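Local coordinates for protein family 88 glycosyl hydrolase (Bacteroides thetaiotaomicron, PDB 5NOA) that probably acts on complex plant polysaccharides such as the arabinogalactan of gum arabic, as a carbohydrate-degrading enzyme of a human gut bacterium, at residues H51-W56 with Y105-D110; A59-G64 with F359-F364; K82-H87 with Q122-L127; K91-D96 with G115-C120. All coordinates share one frame; numbering follows the deposited sequence.

Contact 1: residues H51-W56 with Y105-D110; sequences HGRSFW and YGESND
Arg53 and Glu107 pair their charges, and Phe55 sets its ring against Tyr105, Gly106 and Glu107, where two loops of a six-hairpin (alpha/alpha) barrel meet. Residues 51-56 lead into helix 56-72, with Phe55 as its N-cap; residues 105-110 belong to the long connection before helix 120-130.

The polar part centres on the Glu107 carboxylate. Arg53, its chain extended from CG to NE, brings NH2 to 3.1 Å from Glu107 OE1 in a salt bridge with an N-H...O angle of 160°. OE1 lies at the guanidinium edge, but the two planes stand 84° apart, and NH2 meets OE1 from above the carboxylate plane. The other oxygen, Glu107 OE2, accepts from Tyr105 OH at 2.5 Å on its anti side, so separate partners fix the group's rotation. A water accepts from Trp56 NE1 at 2.9 Å and donates to Tyr105 OH at 2.7 Å.

The apolar part belongs to Phe55, whose CG lies anti to the backbone N (chi1 -161°), carrying the ring across to the other loop. Phe55 CZ comes within 3.7 Å of Glu107 CG. An alanine here would probably open a gap beside Glu107 CG and take away the ring edge that packs against Tyr105 OH. At that edge Phe55 CZ lies 3.6 Å from Tyr105 OH, while Phe55 CE1 is 3.6 Å from Gly106 O, a buried carbonyl with no hydrogen-bond partner in the model.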
loop_
_atom_site.group_PDB
_atom_site.type_symbol
_atom_site.label_atom_id
_atom_site.label_comp_id
_atom_site.label_asym_id
_atom_site.label_seq_id
_atom_site.Cartn_x
_atom_site.Cartn_y
_atom_site.Cartn_z
ATOM N N HIS A 51 11.395 -14.154 -11.610
ATOM C CA HIS A 51 11.220 -13.519 -10.325
ATOM C C HIS A 51 12.502 -12.900 -9.822
ATOM O O HIS A 51 13.600 -13.422 -9.990
ATOM C CB HIS A 51 10.741 -14.539 -9.323
ATOM C CG HIS A 51 9.410 -15.095 -9.674
ATOM N ND1 HIS A 51 8.287 -14.303 -9.748
ATOM C CD2 HIS A 51 9.024 -16.346 -10.026
ATOM C CE1 HIS A 51 7.267 -15.039 -10.142
ATOM N NE2 HIS A 51 7.684 -16.282 -10.303
ATOM N N GLY A 52 12.326 -11.796 -9.099
ATOM C CA GLY A 52 13.404 -11.101 -8.427
ATOM C C GLY A 52 13.251 -11.133 -6.935
ATOM O O GLY A 52 12.505 -11.925 -6.389
ATOM N N ARG A 53 13.968 -10.229 -6.282
ATOM C CA ARG A 53 14.129 -10.288 -4.845
ATOM C C ARG A 53 12.840 -9.936 -4.098
ATOM O O ARG A 53 11.845 -9.443 -4.670
ATOM C CB ARG A 53 15.309 -9.426 -4.409
ATOM C CG ARG A 53 15.146 -7.947 -4.684
ATOM C CD ARG A 53 16.365 -7.179 -4.195
ATOM N NE ARG A 53 16.212 -5.781 -4.516
ATOM C CZ ARG A 53 17.157 -4.867 -4.317
ATOM N NH1 ARG A 53 18.324 -5.205 -3.778
ATOM N NH2 ARG A 53 16.909 -3.642 -4.680
ATOM N N SER A 54 12.946 -10.136 -2.787
ATOM C CA SER A 54 11.800 -9.999 -1.875
ATOM C C SER A 54 11.528 -8.564 -1.429
ATOM O O SER A 54 10.553 -8.337 -0.720
ATOM C CB SER A 54 12.064 -10.868 -0.621
ATOM O OG SER A 54 13.043 -10.214 0.212
ATOM N N PHE A 55 12.365 -7.618 -1.840
ATOM C CA PHE A 55 12.315 -6.218 -1.424
ATOM C C PHE A 55 11.003 -5.543 -1.826
ATOM O O PHE A 55 10.235 -6.058 -2.669
ATOM C CB PHE A 55 13.535 -5.508 -2.037
ATOM C CG PHE A 55 13.946 -4.192 -1.418
ATOM C CD1 PHE A 55 14.203 -4.058 -0.062
ATOM C CD2 PHE A 55 14.214 -3.103 -2.244
ATOM C CE1 PHE A 55 14.663 -2.855 0.466
ATOM C CE2 PHE A 55 14.655 -1.911 -1.726
ATOM C CZ PHE A 55 14.868 -1.788 -0.373
ATOM N N TRP A 56 10.762 -4.372 -1.243
ATOM C CA TRP A 56 9.418 -3.784 -1.200
ATOM C C TRP A 56 8.756 -3.593 -2.536
ATOM O O TRP A 56 7.538 -3.684 -2.606
ATOM C CB TRP A 56 9.420 -2.452 -0.455
ATOM C CG TRP A 56 10.075 -1.345 -1.211
ATOM C CD1 TRP A 56 11.401 -1.020 -1.203
ATOM C CD2 TRP A 56 9.439 -0.429 -2.121
ATOM N NE1 TRP A 56 11.633 0.034 -2.056
ATOM C CE2 TRP A 56 10.435 0.414 -2.618
ATOM C CE3 TRP A 56 8.112 -0.261 -2.564
ATOM C CZ2 TRP A 56 10.167 1.412 -3.544
ATOM C CZ3 TRP A 56 7.855 0.736 -3.496
ATOM C CH2 TRP A 56 8.889 1.546 -3.984
ATOM N N TYR A 105 17.532 2.587 6.077
ATOM C CA TYR A 105 17.407 2.132 4.696
ATOM C C TYR A 105 18.606 1.281 4.286
ATOM O O TYR A 105 19.763 1.698 4.385
ATOM C CB TYR A 105 17.314 3.320 3.721
ATOM C CG TYR A 105 17.061 2.854 2.291
ATOM C CD1 TYR A 105 18.081 2.487 1.453
ATOM C CD2 TYR A 105 15.773 2.702 1.825
ATOM C CE1 TYR A 105 17.813 2.005 0.183
ATOM C CE2 TYR A 105 15.496 2.241 0.555
ATOM C CZ TYR A 105 16.520 1.871 -0.246
ATOM O OH TYR A 105 16.258 1.375 -1.519
ATOM N N GLY A 106 18.326 0.110 3.718
ATOM C CA GLY A 106 19.308 -0.693 3.098
ATOM C C GLY A 106 18.654 -1.776 2.299
ATOM O O GLY A 106 17.514 -2.173 2.568
ATOM N N GLU A 107 19.406 -2.253 1.309
ATOM C CA GLU A 107 18.956 -3.310 0.398
ATOM C C GLU A 107 19.713 -4.615 0.592
ATOM O O GLU A 107 19.415 -5.608 -0.062
ATOM C CB GLU A 107 19.098 -2.837 -1.060
ATOM C CG GLU A 107 18.448 -1.466 -1.253
ATOM C CD GLU A 107 18.523 -0.915 -2.677
ATOM O OE1 GLU A 107 18.976 -1.652 -3.582
ATOM O OE2 GLU A 107 18.101 0.255 -2.866
ATOM N N SER A 108 20.694 -4.617 1.490
ATOM C CA SER A 108 21.518 -5.762 1.696
ATOM C C SER A 108 20.905 -6.682 2.749
ATOM O O SER A 108 19.907 -6.327 3.398
ATOM C CB SER A 108 22.928 -5.316 2.047
ATOM O OG SER A 108 22.939 -4.643 3.244
ATOM N N ASN A 109 21.510 -7.860 2.903
ATOM C CA ASN A 109 20.899 -8.905 3.719
ATOM C C ASN A 109 20.884 -8.662 5.221
ATOM O O ASN A 109 20.183 -9.404 5.919
ATOM C CB ASN A 109 21.432 -10.283 3.330
ATOM C CG ASN A 109 20.761 -10.806 2.061
ATOM O OD1 ASN A 109 19.516 -10.766 1.916
ATOM N ND2 ASN A 109 21.583 -11.243 1.117
ATOM N N ASP A 110 21.563 -7.612 5.715
ATOM C CA ASP A 110 21.504 -7.276 7.116
ATOM C C ASP A 110 20.233 -6.491 7.477
ATOM O O ASP A 110 19.972 -6.301 8.665
ATOM C CB ASP A 110 22.705 -6.387 7.535
ATOM C CG ASP A 110 24.024 -7.098 7.523
ATOM O OD1 ASP A 110 24.065 -8.322 7.364
ATOM O OD2 ASP A 110 25.040 -6.384 7.723
HETATM O O HOH W 1 13.976 1.459 -3.050
#

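Contact 2: residues A59-G64 with F359-F364; sequences AAYHTG and FGVGAF
Tyr61 and Gly362 bring their CA atoms within 4.1 Å of each other where segments 59-64 and 359-364 run nearly parallel, their axes 7.2 Å apart at closest and inclined by 22°. The near-parallel course is consistent with neighbouring inner helices of an (alpha/alpha)6 barrel, and here an early helix, 56-72, lies against the last one, 358-377, deep in the protein.

Two glycines account for the short axis distance. A CB built on Gly362 would clash with Ala60 O, and one on Gly64 would clash with Gly362 O. Without those carbons the backbones touch directly, Gly64 CA standing 3.8 Å from Gly362 O.

Four side chains pack beside the glycines. Ala60 CB meets Phe359 CB at 3.9 Å; Phe359 CG sits between its backbone N and carbonyl carbon (chi1 64°), which turns the ring away from Ala60 and to Trp56. Tyr61 and Val361 lie alongside, pointing the same way, and Val361 CG1 reaches the edge of the phenol ring 3.9 Å from Tyr61 CE1. Farther out, Tyr61 OH is hydrogen-bonded to Asn41 and Gln45 of helix 29-47, whose Trp44 stacks on the ring. No hydrogen bond joins the two segments; within the first, Thr63 OG1 donates to Ala60 O at 2.8 Å, with a C=O...donor angle of 132°.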
loop_
_atom_site.group_PDB
_atom_site.type_symbol
_atom_site.label_atom_id
_atom_site.label_comp_id
_atom_site.label_asym_id
_atom_site.label_seq_id
_atom_site.Cartn_x
_atom_site.Cartn_y
_atom_site.Cartn_z
ATOM N N ALA A 59 7.590 -6.820 -3.713
ATOM C CA ALA A 59 6.622 -7.292 -2.732
ATOM C C ALA A 59 5.292 -6.550 -2.816
ATOM O O ALA A 59 4.230 -7.128 -2.575
ATOM C CB ALA A 59 7.200 -7.226 -1.343
ATOM N N ALA A 60 5.344 -5.262 -3.146
ATOM C CA ALA A 60 4.137 -4.469 -3.283
ATOM C C ALA A 60 3.312 -4.957 -4.454
ATOM O O ALA A 60 2.089 -5.055 -4.362
ATOM C CB ALA A 60 4.470 -2.979 -3.390
ATOM N N TYR A 61 3.954 -5.253 -5.584
ATOM C CA TYR A 61 3.268 -5.887 -6.700
ATOM C C TYR A 61 2.535 -7.134 -6.210
ATOM O O TYR A 61 1.358 -7.334 -6.531
ATOM C CB TYR A 61 4.224 -6.239 -7.870
ATOM C CG TYR A 61 3.534 -7.187 -8.802
ATOM C CD1 TYR A 61 2.540 -6.760 -9.674
ATOM C CD2 TYR A 61 3.735 -8.557 -8.695
ATOM C CE1 TYR A 61 1.790 -7.661 -10.424
ATOM C CE2 TYR A 61 3.005 -9.443 -9.448
ATOM C CZ TYR A 61 2.027 -9.005 -10.295
ATOM O OH TYR A 61 1.283 -9.937 -11.006
ATOM N N HIS A 62 3.218 -7.984 -5.447
ATOM C CA HIS A 62 2.614 -9.237 -5.023
ATOM C C HIS A 62 1.396 -9.039 -4.143
ATOM O O HIS A 62 0.469 -9.847 -4.204
ATOM C CB HIS A 62 3.658 -10.185 -4.421
ATOM C CG HIS A 62 4.469 -10.848 -5.480
ATOM N ND1 HIS A 62 3.993 -11.942 -6.181
ATOM C CD2 HIS A 62 5.646 -10.479 -6.054
ATOM C CE1 HIS A 62 4.864 -12.214 -7.137
ATOM N NE2 HIS A 62 5.875 -11.357 -7.084
ATOM N N THR A 63 1.354 -7.954 -3.362
ATOM C CA THR A 63 0.146 -7.678 -2.609
ATOM C C THR A 63 -1.041 -7.450 -3.557
ATOM O O THR A 63 -2.171 -7.855 -3.250
ATOM C CB THR A 63 0.270 -6.573 -1.557
ATOM O OG1 THR A 63 0.391 -5.279 -2.166
ATOM C CG2 THR A 63 1.375 -6.807 -0.617
ATOM N N GLY A 64 -0.795 -6.804 -4.684
ATOM C CA GLY A 64 -1.816 -6.619 -5.679
ATOM C C GLY A 64 -2.182 -7.886 -6.429
ATOM O O GLY A 64 -3.357 -8.130 -6.751
ATOM N N PHE A 359 5.232 -1.621 -8.168
ATOM C CA PHE A 359 4.371 -1.131 -7.096
ATOM C C PHE A 359 3.176 -0.363 -7.650
ATOM O O PHE A 359 2.107 -0.383 -7.046
ATOM C CB PHE A 359 5.161 -0.305 -6.076
ATOM C CG PHE A 359 5.749 0.971 -6.626
ATOM C CD1 PHE A 359 5.004 2.127 -6.672
ATOM C CD2 PHE A 359 7.063 1.015 -7.083
ATOM C CE1 PHE A 359 5.542 3.275 -7.215
ATOM C CE2 PHE A 359 7.593 2.186 -7.628
ATOM C CZ PHE A 359 6.825 3.309 -7.680
ATOM N N GLY A 360 3.332 0.293 -8.798
ATOM C CA GLY A 360 2.221 1.022 -9.421
ATOM C C GLY A 360 1.165 0.066 -9.925
ATOM O O GLY A 360 -0.035 0.310 -9.806
ATOM N N VAL A 361 1.603 -1.023 -10.535
ATOM C CA VAL A 361 0.671 -2.066 -10.978
ATOM C C VAL A 361 -0.021 -2.664 -9.770
ATOM O O VAL A 361 -1.245 -2.880 -9.789
ATOM C CB VAL A 361 1.402 -3.143 -11.806
ATOM C CG1 VAL A 361 0.547 -4.383 -12.034
ATOM C CG2 VAL A 361 1.919 -2.543 -13.117
ATOM N N GLY A 362 0.741 -2.939 -8.708
ATOM C CA GLY A 362 0.119 -3.446 -7.495
ATOM C C GLY A 362 -0.988 -2.531 -6.975
ATOM O O GLY A 362 -2.089 -2.996 -6.647
ATOM N N ALA A 363 -0.701 -1.233 -6.889
ATOM C CA ALA A 363 -1.691 -0.273 -6.431
ATOM C C ALA A 363 -2.925 -0.233 -7.328
ATOM O O ALA A 363 -4.067 -0.176 -6.846
ATOM C CB ALA A 363 -1.051 1.115 -6.338
ATOM N N PHE A 364 -2.677 -0.251 -8.648
ATOM C CA PHE A 364 -3.771 -0.249 -9.606
ATOM C C PHE A 364 -4.664 -1.474 -9.396
ATOM O O PHE A 364 -5.899 -1.384 -9.416
ATOM C CB PHE A 364 -3.219 -0.178 -11.031
ATOM C CG PHE A 364 -4.281 -0.017 -12.070
ATOM C CD1 PHE A 364 -5.024 -1.116 -12.507
ATOM C CD2 PHE A 364 -4.544 1.232 -12.602
ATOM C CE1 PHE A 364 -6.026 -0.929 -13.435
ATOM C CE2 PHE A 364 -5.521 1.406 -13.544
ATOM C CZ PHE A 364 -6.256 0.320 -13.940
#

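Contact 3: residues K82-H87 with Q122-L127; sequences KGWAEH and QTYADL
Ala85 and Tyr124 lie at the middle of a buried, apolar helix-to-helix contact between helix 75-87 and helix 120-130 of the six-hairpin (alpha/alpha) barrel. The evidence is in the geometry: segments 82-87 and 122-127 cross at -118°, their axes approach no closer than 10.4 Å, and no hydrogen bond passes between them, so side chains fill the interval.

Ala85 is the small residue over which larger ones close. Ala85 CB stands 3.7 Å from Tyr124 CE1 and 3.8 Å from Leu127 CD1, two partners spaced about one turn apart on the opposite helix. Tyr124 is held at its far end too, since its OH bonds to Lys91 O.

Trp84 forms the second part of the interface. With CG anti to the backbone N (chi1 174°), its indole reaches over to Thr123 and Tyr124. Trp84 CZ3 touches Tyr124 CE1 at 4.0 Å, the six-membered ring and the phenol ring being inclined by 43° with centroids 5.9 Å apart, an oblique pairing. Thr123 CB approaches the indole at its edge. The rest of Trp84 is tied into the fold: NE1 donates to Arg53 O, and His62 of helix 56-72 stacks on the ring.

At the outer margin the aliphatic part of Lys82 does the touching, while its NZ goes to Glu131 and Glu79 in salt bridges. Leu127 divides its branches between two partners: CD1 packs on Ala85, and Leu127 CD2 lies 3.9 Å from Lys82 CG.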
loop_
_atom_site.group_PDB
_atom_site.type_symbol
_atom_site.label_atom_id
_atom_site.label_comp_id
_atom_site.label_asym_id
_atom_site.label_seq_id
_atom_site.Cartn_x
_atom_site.Cartn_y
_atom_site.Cartn_z
ATOM N N LYS A 82 3.492 -17.830 -5.690
ATOM C CA LYS A 82 4.190 -18.976 -5.110
ATOM C C LYS A 82 5.605 -19.072 -5.682
ATOM O O LYS A 82 6.556 -19.329 -4.937
ATOM C CB LYS A 82 3.479 -20.284 -5.419
ATOM C CG LYS A 82 2.258 -20.527 -4.593
ATOM C CD LYS A 82 1.670 -21.855 -4.999
ATOM C CE LYS A 82 0.468 -22.193 -4.177
ATOM N NZ LYS A 82 -0.205 -23.375 -4.791
ATOM N N GLY A 83 5.754 -18.831 -6.984
ATOM C CA GLY A 83 7.079 -18.904 -7.589
ATOM C C GLY A 83 8.030 -17.868 -7.025
ATOM O O GLY A 83 9.207 -18.144 -6.771
ATOM N N TRP A 84 7.505 -16.673 -6.778
ATOM C CA TRP A 84 8.318 -15.613 -6.182
ATOM C C TRP A 84 8.704 -15.929 -4.761
ATOM O O TRP A 84 9.844 -15.725 -4.369
ATOM C CB TRP A 84 7.576 -14.294 -6.298
ATOM C CG TRP A 84 8.189 -13.118 -5.626
ATOM C CD1 TRP A 84 9.205 -12.341 -6.089
ATOM C CD2 TRP A 84 7.765 -12.512 -4.419
ATOM N NE1 TRP A 84 9.426 -11.275 -5.256
ATOM C CE2 TRP A 84 8.543 -11.351 -4.223
ATOM C CE3 TRP A 84 6.758 -12.796 -3.505
ATOM C CZ2 TRP A 84 8.362 -10.510 -3.135
ATOM C CZ3 TRP A 84 6.603 -11.978 -2.410
ATOM C CH2 TRP A 84 7.371 -10.837 -2.254
ATOM N N ALA A 85 7.762 -16.466 -4.004
ATOM C CA ALA A 85 8.041 -16.827 -2.605
ATOM C C ALA A 85 9.103 -17.909 -2.524
ATOM O O ALA A 85 10.016 -17.820 -1.707
ATOM C CB ALA A 85 6.755 -17.254 -1.885
ATOM N N GLU A 86 8.989 -18.911 -3.399
ATOM C CA GLU A 86 9.960 -20.000 -3.454
ATOM C C GLU A 86 11.339 -19.472 -3.870
ATOM O O GLU A 86 12.364 -19.840 -3.267
ATOM C CB GLU A 86 9.516 -21.088 -4.430
ATOM C CG GLU A 86 8.291 -21.884 -3.947
ATOM C CD GLU A 86 8.524 -22.900 -2.814
ATOM O OE1 GLU A 86 9.646 -23.026 -2.268
ATOM O OE2 GLU A 86 7.540 -23.595 -2.467
ATOM N N HIS A 87 11.371 -18.574 -4.853
ATOM C CA HIS A 87 12.615 -17.997 -5.331
ATOM C C HIS A 87 13.344 -17.292 -4.168
ATOM O O HIS A 87 14.568 -17.380 -4.030
ATOM C CB HIS A 87 12.341 -16.984 -6.422
ATOM C CG HIS A 87 13.544 -16.244 -6.887
ATOM N ND1 HIS A 87 14.491 -16.812 -7.710
ATOM C CD2 HIS A 87 13.945 -14.975 -6.673
ATOM C CE1 HIS A 87 15.430 -15.913 -7.974
ATOM N NE2 HIS A 87 15.123 -14.793 -7.343
ATOM N N GLN A 122 3.661 -10.340 4.034
ATOM C CA GLN A 122 2.221 -10.297 3.762
ATOM C C GLN A 122 1.809 -11.393 2.791
ATOM O O GLN A 122 0.788 -12.075 2.967
ATOM C CB GLN A 122 1.795 -8.953 3.196
ATOM C CG GLN A 122 2.054 -7.784 4.126
ATOM C CD GLN A 122 1.488 -6.479 3.602
ATOM O OE1 GLN A 122 0.413 -6.472 2.969
ATOM N NE2 GLN A 122 2.151 -5.363 3.893
ATOM N N THR A 123 2.588 -11.524 1.725
ATOM C CA THR A 123 2.320 -12.548 0.714
ATOM C C THR A 123 2.606 -13.943 1.244
ATOM O O THR A 123 1.832 -14.868 1.000
ATOM C CB THR A 123 3.068 -12.218 -0.583
ATOM O OG1 THR A 123 2.517 -10.997 -1.119
ATOM C CG2 THR A 123 2.899 -13.292 -1.611
ATOM N N TYR A 124 3.680 -14.084 2.023
ATOM C CA TYR A 124 3.959 -15.398 2.578
ATOM C C TYR A 124 2.816 -15.863 3.476
ATOM O O TYR A 124 2.427 -17.039 3.423
ATOM C CB TYR A 124 5.272 -15.421 3.315
ATOM C CG TYR A 124 6.483 -15.000 2.526
ATOM C CD1 TYR A 124 6.506 -14.986 1.134
ATOM C CD2 TYR A 124 7.614 -14.559 3.177
ATOM C CE1 TYR A 124 7.617 -14.547 0.441
ATOM C CE2 TYR A 124 8.733 -14.140 2.494
ATOM C CZ TYR A 124 8.753 -14.147 1.116
ATOM O OH TYR A 124 9.825 -13.721 0.375
ATOM N N ALA A 125 2.274 -14.945 4.283
ATOM C CA ALA A 125 1.136 -15.252 5.150
ATOM C C ALA A 125 -0.096 -15.597 4.336
ATOM O O ALA A 125 -0.841 -16.527 4.685
ATOM C CB ALA A 125 0.864 -14.097 6.079
ATOM N N ASP A 126 -0.359 -14.847 3.260
ATOM C CA ASP A 126 -1.531 -15.146 2.406
ATOM C C ASP A 126 -1.416 -16.548 1.814
ATOM O O ASP A 126 -2.375 -17.297 1.746
ATOM C CB ASP A 126 -1.648 -14.116 1.258
ATOM C CG ASP A 126 -2.150 -12.769 1.690
ATOM O OD1 ASP A 126 -2.690 -12.633 2.798
ATOM O OD2 ASP A 126 -1.988 -11.819 0.868
ATOM N N LEU A 127 -0.229 -16.864 1.334
ATOM C CA LEU A 127 0.017 -18.187 0.747
ATOM C C LEU A 127 -0.130 -19.283 1.809
ATOM O O LEU A 127 -0.693 -20.340 1.530
ATOM C CB LEU A 127 1.391 -18.244 0.086
ATOM C CG LEU A 127 1.519 -17.336 -1.144
ATOM C CD1 LEU A 127 2.956 -17.231 -1.622
ATOM C CD2 LEU A 127 0.621 -17.837 -2.265
#

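Contact 4: residues K91-D96 with G115-C120; sequences KGAKSD and GDYQIC
Ala93 places its CB over one face of the Tyr117 ring, 3.9 Å from the centroid and 18° off the ring normal, a CH-pi contact offset toward the rim. The backbone reaches the ring as well, with Ala93 N 3.4 Å from Tyr117 CD1. Tyr117 reaches this position with chi1 at -97°, away from a staggered value, and its ring also meets that of Phe55 while its OH bonds to Glu107 O.

Gly92 continues the contact without a side chain. Gly92 CA makes a C-H...O contact with Tyr117 O at 3.5 Å, with an angle of 160° at the hydrogen, and Cys120 SG packs on Gly92 CA at 3.6 Å. A CB on Gly92 would clash with Tyr117 O, so the close approach depends on glycine.

Both segments lie in the long connection between helix 75-87 and helix 120-130, folding its two ends together. A leucine in place of Tyr117 would probably leave Glu107 O without its hydroxyl mate and Ala93 CB without an aromatic face. With no conventional hydrogen bond across the segments, the direct attraction between them probably rests on close fit, a C-H...O contact, a CH-pi contact and the packing of Cys120 SG.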
loop_
_atom_site.group_PDB
_atom_site.type_symbol
_atom_site.label_atom_id
_atom_site.label_comp_id
_atom_site.label_asym_id
_atom_site.label_seq_id
_atom_site.Cartn_x
_atom_site.Cartn_y
_atom_site.Cartn_z
ATOM N N LYS A 91 11.720 -15.845 2.692
ATOM C CA LYS A 91 12.442 -14.897 3.542
ATOM C C LYS A 91 12.418 -13.520 2.922
ATOM O O LYS A 91 12.185 -13.373 1.705
ATOM C CB LYS A 91 13.909 -15.331 3.725
ATOM C CG LYS A 91 14.109 -16.639 4.450
ATOM C CD LYS A 91 15.581 -17.019 4.530
ATOM C CE LYS A 91 15.726 -18.315 5.275
ATOM N NZ LYS A 91 17.153 -18.646 5.398
ATOM N N GLY A 92 12.667 -12.517 3.750
ATOM C CA GLY A 92 13.037 -11.181 3.297
ATOM C C GLY A 92 14.548 -11.121 3.223
ATOM O O GLY A 92 15.187 -11.955 2.594
ATOM N N ALA A 93 15.147 -10.135 3.881
ATOM C CA ALA A 93 16.616 -10.099 3.982
ATOM C C ALA A 93 17.104 -11.359 4.704
ATOM O O ALA A 93 16.448 -11.845 5.601
ATOM C CB ALA A 93 17.003 -8.830 4.696
ATOM N N LYS A 94 18.249 -11.905 4.299
ATOM C CA LYS A 94 18.633 -13.266 4.679
ATOM C C LYS A 94 19.528 -13.426 5.891
ATOM O O LYS A 94 19.760 -14.558 6.312
ATOM C CB LYS A 94 19.243 -13.982 3.460
ATOM C CG LYS A 94 18.325 -14.076 2.260
ATOM C CD LYS A 94 19.053 -14.651 1.063
ATOM C CE LYS A 94 18.231 -14.757 -0.253
ATOM N NZ LYS A 94 17.105 -15.612 -0.080
ATOM N N SER A 95 20.064 -12.336 6.461
ATOM C CA SER A 95 21.085 -12.509 7.507
ATOM C C SER A 95 20.535 -13.247 8.719
ATOM O O SER A 95 19.450 -12.941 9.198
ATOM C CB SER A 95 21.562 -11.168 7.986
ATOM O OG SER A 95 22.385 -11.305 9.124
ATOM N N ASP A 96 21.344 -14.159 9.265
ATOM C CA ASP A 96 21.071 -14.802 10.563
ATOM C C ASP A 96 21.865 -14.188 11.741
ATOM O O ASP A 96 21.807 -14.706 12.887
ATOM C CB ASP A 96 21.295 -16.309 10.464
ATOM C CG ASP A 96 20.190 -17.007 9.668
ATOM O OD1 ASP A 96 19.045 -16.549 9.672
ATOM O OD2 ASP A 96 20.464 -18.043 9.031
ATOM N N GLY A 115 11.302 -2.389 7.353
ATOM C CA GLY A 115 10.019 -2.783 6.841
ATOM C C GLY A 115 9.950 -3.011 5.363
ATOM O O GLY A 115 9.107 -3.822 4.911
ATOM N N ASP A 116 10.810 -2.360 4.577
ATOM C CA ASP A 116 10.848 -2.681 3.152
ATOM C C ASP A 116 11.229 -4.137 2.845
ATOM O O ASP A 116 10.925 -4.627 1.756
ATOM C CB ASP A 116 11.782 -1.724 2.413
ATOM C CG ASP A 116 11.172 -0.355 2.131
ATOM O OD1 ASP A 116 9.979 -0.158 2.387
ATOM O OD2 ASP A 116 11.928 0.481 1.579
ATOM N N TYR A 117 11.861 -4.817 3.808
ATOM C CA TYR A 117 12.178 -6.234 3.723
ATOM C C TYR A 117 11.223 -7.105 4.496
ATOM O O TYR A 117 11.492 -8.314 4.695
ATOM C CB TYR A 117 13.646 -6.511 4.086
ATOM C CG TYR A 117 14.564 -6.621 2.910
ATOM C CD1 TYR A 117 14.296 -7.509 1.871
ATOM C CD2 TYR A 117 15.723 -5.867 2.882
ATOM C CE1 TYR A 117 15.186 -7.637 0.808
ATOM C CE2 TYR A 117 16.609 -5.993 1.832
ATOM C CZ TYR A 117 16.335 -6.880 0.806
ATOM O OH TYR A 117 17.201 -6.961 -0.256
ATOM N N GLN A 118 10.091 -6.542 4.914
ATOM C CA GLN A 118 9.077 -7.282 5.638
ATOM C C GLN A 118 7.729 -7.347 4.943
ATOM O O GLN A 118 6.907 -8.187 5.279
ATOM C CB GLN A 118 8.933 -6.683 7.034
ATOM C CG GLN A 118 10.219 -6.726 7.851
ATOM C CD GLN A 118 10.096 -6.038 9.176
ATOM O OE1 GLN A 118 9.241 -5.176 9.356
ATOM N NE2 GLN A 118 10.987 -6.377 10.124
ATOM N N ILE A 119 7.497 -6.469 3.960
ATOM C CA ILE A 119 6.243 -6.549 3.233
ATOM C C ILE A 119 6.082 -7.881 2.537
ATOM O O ILE A 119 4.949 -8.366 2.381
ATOM C CB ILE A 119 6.042 -5.347 2.288
ATOM C CG1 ILE A 119 4.872 -5.591 1.299
ATOM C CG2 ILE A 119 7.307 -4.970 1.544
ATOM C CD1 ILE A 119 4.443 -4.366 0.496
ATOM N N CYS A 120 7.174 -8.525 2.126
ATOM C CA CYS A 120 7.060 -9.876 1.562
ATOM C C CYS A 120 6.288 -10.838 2.482
ATOM O O CYS A 120 5.624 -11.737 1.998
ATOM C CB CYS A 120 8.450 -10.415 1.227
ATOM S SG CYS A 120 9.581 -10.588 2.609
#

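How the contacts relate
From the N terminus, residues 51-56 come first and reach forward to 105-110, so contact 1 closes a loop that crosses those of the other three. Contact 2 starts on the next helix, 56-72, and closes much the widest loop, joining that helix to the last one, 358-377. Inside it contact 3 brings helix 75-87 against helix 120-130, and contact 4, nested in contact 3, gathers the connection between them. Contacts 1 and 4 lie closest, their centres about 7 Å apart. Ala59 touches both Trp84 and Ile119, so helix 56-72 links the early-to-last helix pairing of contact 2 to contacts 3 and 4.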